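Local atomic coordinates of alcohol dehydrogenase (Escherichia coli, PDB entry 5VM2), a protein that probably oxidises a CH-OH group with NAD or NADP as acceptor, as in zinc-containing alcohol dehydrogenases, although its specificity is unknown. Residues V93-C98 and N107-V112. Sequence-based numbering, arbitrary orientation.
Sequences VPCGHC and NICPDV. With ZN (zinc ion), chain D.
Cys109 SG is gripped from three sides: it binds the zinc ion, accepts a nearly straight hydrogen bond (164°) from the backbone N of Cys95, and takes a weak one from the N of Asp111. With chi1 at 171°, SG lies anti to its own backbone N and beside the carbonyl carbon, where it meets Cys95 N at 3.3 Å. Such N-H...S bonds recur in cysteine-zinc sites and would be expected to temper the thiolate charge. Cys95 SG repeats the pattern, pairing its metal bond of 2.4 Å with a bond from the N of His97 at 3.4 Å, while the His97 ring lies with one face against this sulfur, SG standing over its centre. Cys98 SG is the third zinc ligand and, at the N-cap position of helix 99-102, also caps a backbone N there; Pro110 CD rests on it at 3.7 Å. Farther from the zinc, Pro94 CB meets Cys109 CB, and the CA of Val112, closing a type I turn from Cys109, approaches Val93 O in a CA-H...O contact. Cys101 from helix 99-102 completes the four-cysteine site, the structural zinc lobe familiar from zinc-containing alcohol dehydrogenases. Two loops flanking that helix are thus clamped together, with backbone hydrogen bonds between Val93 and Asp113 linking strands 92-93 and 113-114.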
loop_
_atom_site.group_PDB
_atom_site.type_symbol
_atom_site.label_atom_id
_atom_site.label_comp_id
_atom_site.label_asym_id
_atom_site.label_seq_id
_atom_site.Cartn_x
_atom_site.Cartn_y
_atom_site.Cartn_z
ATOM N N VAL A 93 -8.602 10.887 3.638
ATOM C CA VAL A 93 -9.854 11.397 4.187
ATOM C C VAL A 93 -10.608 12.091 3.056
ATOM O O VAL A 93 -10.198 13.186 2.635
ATOM C CB VAL A 93 -9.606 12.359 5.356
ATOM C CG1 VAL A 93 -10.932 12.895 5.888
ATOM C CG2 VAL A 93 -8.792 11.673 6.453
ATOM N N PRO A 94 -11.703 11.525 2.558
ATOM C CA PRO A 94 -12.390 12.099 1.402
ATOM C C PRO A 94 -13.333 13.215 1.831
ATOM O O PRO A 94 -13.560 13.454 3.017
ATOM C CB PRO A 94 -13.161 10.902 0.850
ATOM C CG PRO A 94 -13.569 10.172 2.099
ATOM C CD PRO A 94 -12.432 10.367 3.097
ATOM N N CYS A 95 -13.909 13.887 0.828
ATOM C CA CYS A 95 -14.731 15.055 1.120
ATOM C C CYS A 95 -16.089 14.672 1.699
ATOM O O CYS A 95 -16.657 15.441 2.481
ATOM C CB CYS A 95 -14.891 15.927 -0.134
ATOM S SG CYS A 95 -16.241 15.525 -1.296
ATOM N N GLY A 96 -16.614 13.493 1.354
ATOM C CA GLY A 96 -17.863 13.012 1.908
ATOM C C GLY A 96 -19.132 13.516 1.242
ATOM O O GLY A 96 -20.224 13.067 1.616
ATOM N N HIS A 97 -19.040 14.426 0.269
ATOM C CA HIS A 97 -20.237 14.998 -0.335
ATOM C C HIS A 97 -20.241 15.019 -1.859
ATOM O O HIS A 97 -21.271 15.381 -2.441
ATOM C CB HIS A 97 -20.465 16.432 0.174
ATOM C CG HIS A 97 -19.343 17.373 -0.139
ATOM N ND1 HIS A 97 -19.146 17.909 -1.395
ATOM C CD2 HIS A 97 -18.357 17.876 0.643
ATOM C CE1 HIS A 97 -18.089 18.699 -1.374
ATOM N NE2 HIS A 97 -17.591 18.697 -0.149
ATOM N N CYS A 98 -19.145 14.661 -2.522
ATOM C CA CYS A 98 -19.133 14.677 -3.976
ATOM C C CYS A 98 -19.819 13.427 -4.529
ATOM O O CYS A 98 -20.173 12.500 -3.793
ATOM C CB CYS A 98 -17.702 14.785 -4.505
ATOM S SG CYS A 98 -16.720 13.277 -4.369
ATOM N N ASN A 107 -12.559 6.712 -2.596
ATOM C CA ASN A 107 -11.123 6.664 -2.855
ATOM C C ASN A 107 -10.731 7.525 -4.047
ATOM O O ASN A 107 -9.600 8.022 -4.102
ATOM C CB ASN A 107 -10.659 5.221 -3.069
ATOM C CG ASN A 107 -11.422 4.508 -4.170
ATOM O OD1 ASN A 107 -12.648 4.589 -4.248
ATOM N ND2 ASN A 107 -10.696 3.775 -5.013
ATOM N N ILE A 108 -11.636 7.713 -5.009
ATOM C CA ILE A 108 -11.343 8.552 -6.164
ATOM C C ILE A 108 -11.904 9.961 -5.991
ATOM O O ILE A 108 -12.009 10.705 -6.968
ATOM C CB ILE A 108 -11.840 7.907 -7.474
ATOM C CG1 ILE A 108 -13.366 7.914 -7.557
ATOM C CG2 ILE A 108 -11.309 6.479 -7.607
ATOM C CD1 ILE A 108 -13.909 7.210 -8.798
ATOM N N CYS A 109 -12.260 10.341 -4.764
ATOM C CA CYS A 109 -12.742 11.685 -4.479
ATOM C C CYS A 109 -11.723 12.721 -4.949
ATOM O O CYS A 109 -10.534 12.613 -4.608
ATOM C CB CYS A 109 -12.999 11.848 -2.978
ATOM S SG CYS A 109 -13.353 13.545 -2.418
ATOM N N PRO A 110 -12.137 13.727 -5.723
ATOM C CA PRO A 110 -11.176 14.728 -6.211
ATOM C C PRO A 110 -10.621 15.628 -5.122
ATOM O O PRO A 110 -9.620 16.314 -5.367
ATOM C CB PRO A 110 -11.993 15.531 -7.228
ATOM C CG PRO A 110 -13.403 15.397 -6.755
ATOM C CD PRO A 110 -13.512 14.013 -6.165
ATOM N N ASP A 111 -11.230 15.654 -3.938
ATOM C CA ASP A 111 -10.754 16.465 -2.826
ATOM C C ASP A 111 -10.337 15.602 -1.640
ATOM O O ASP A 111 -10.512 16.002 -0.488
ATOM C CB ASP A 111 -11.818 17.473 -2.397
ATOM C CG ASP A 111 -12.065 18.545 -3.442
ATOM O OD1 ASP A 111 -11.087 19.163 -3.909
ATOM O OD2 ASP A 111 -13.240 18.773 -3.791
ATOM N N VAL A 112 -9.795 14.411 -1.898
ATOM C CA VAL A 112 -9.293 13.584 -0.808
ATOM C C VAL A 112 -8.075 14.253 -0.187
ATOM O O VAL A 112 -7.238 14.843 -0.884
ATOM C CB VAL A 112 -8.966 12.159 -1.292
ATOM C CG1 VAL A 112 -7.827 12.165 -2.305
ATOM C CG2 VAL A 112 -8.619 11.263 -0.105
HETATM ZN ZN ZN D . -15.645 13.458 -2.298
#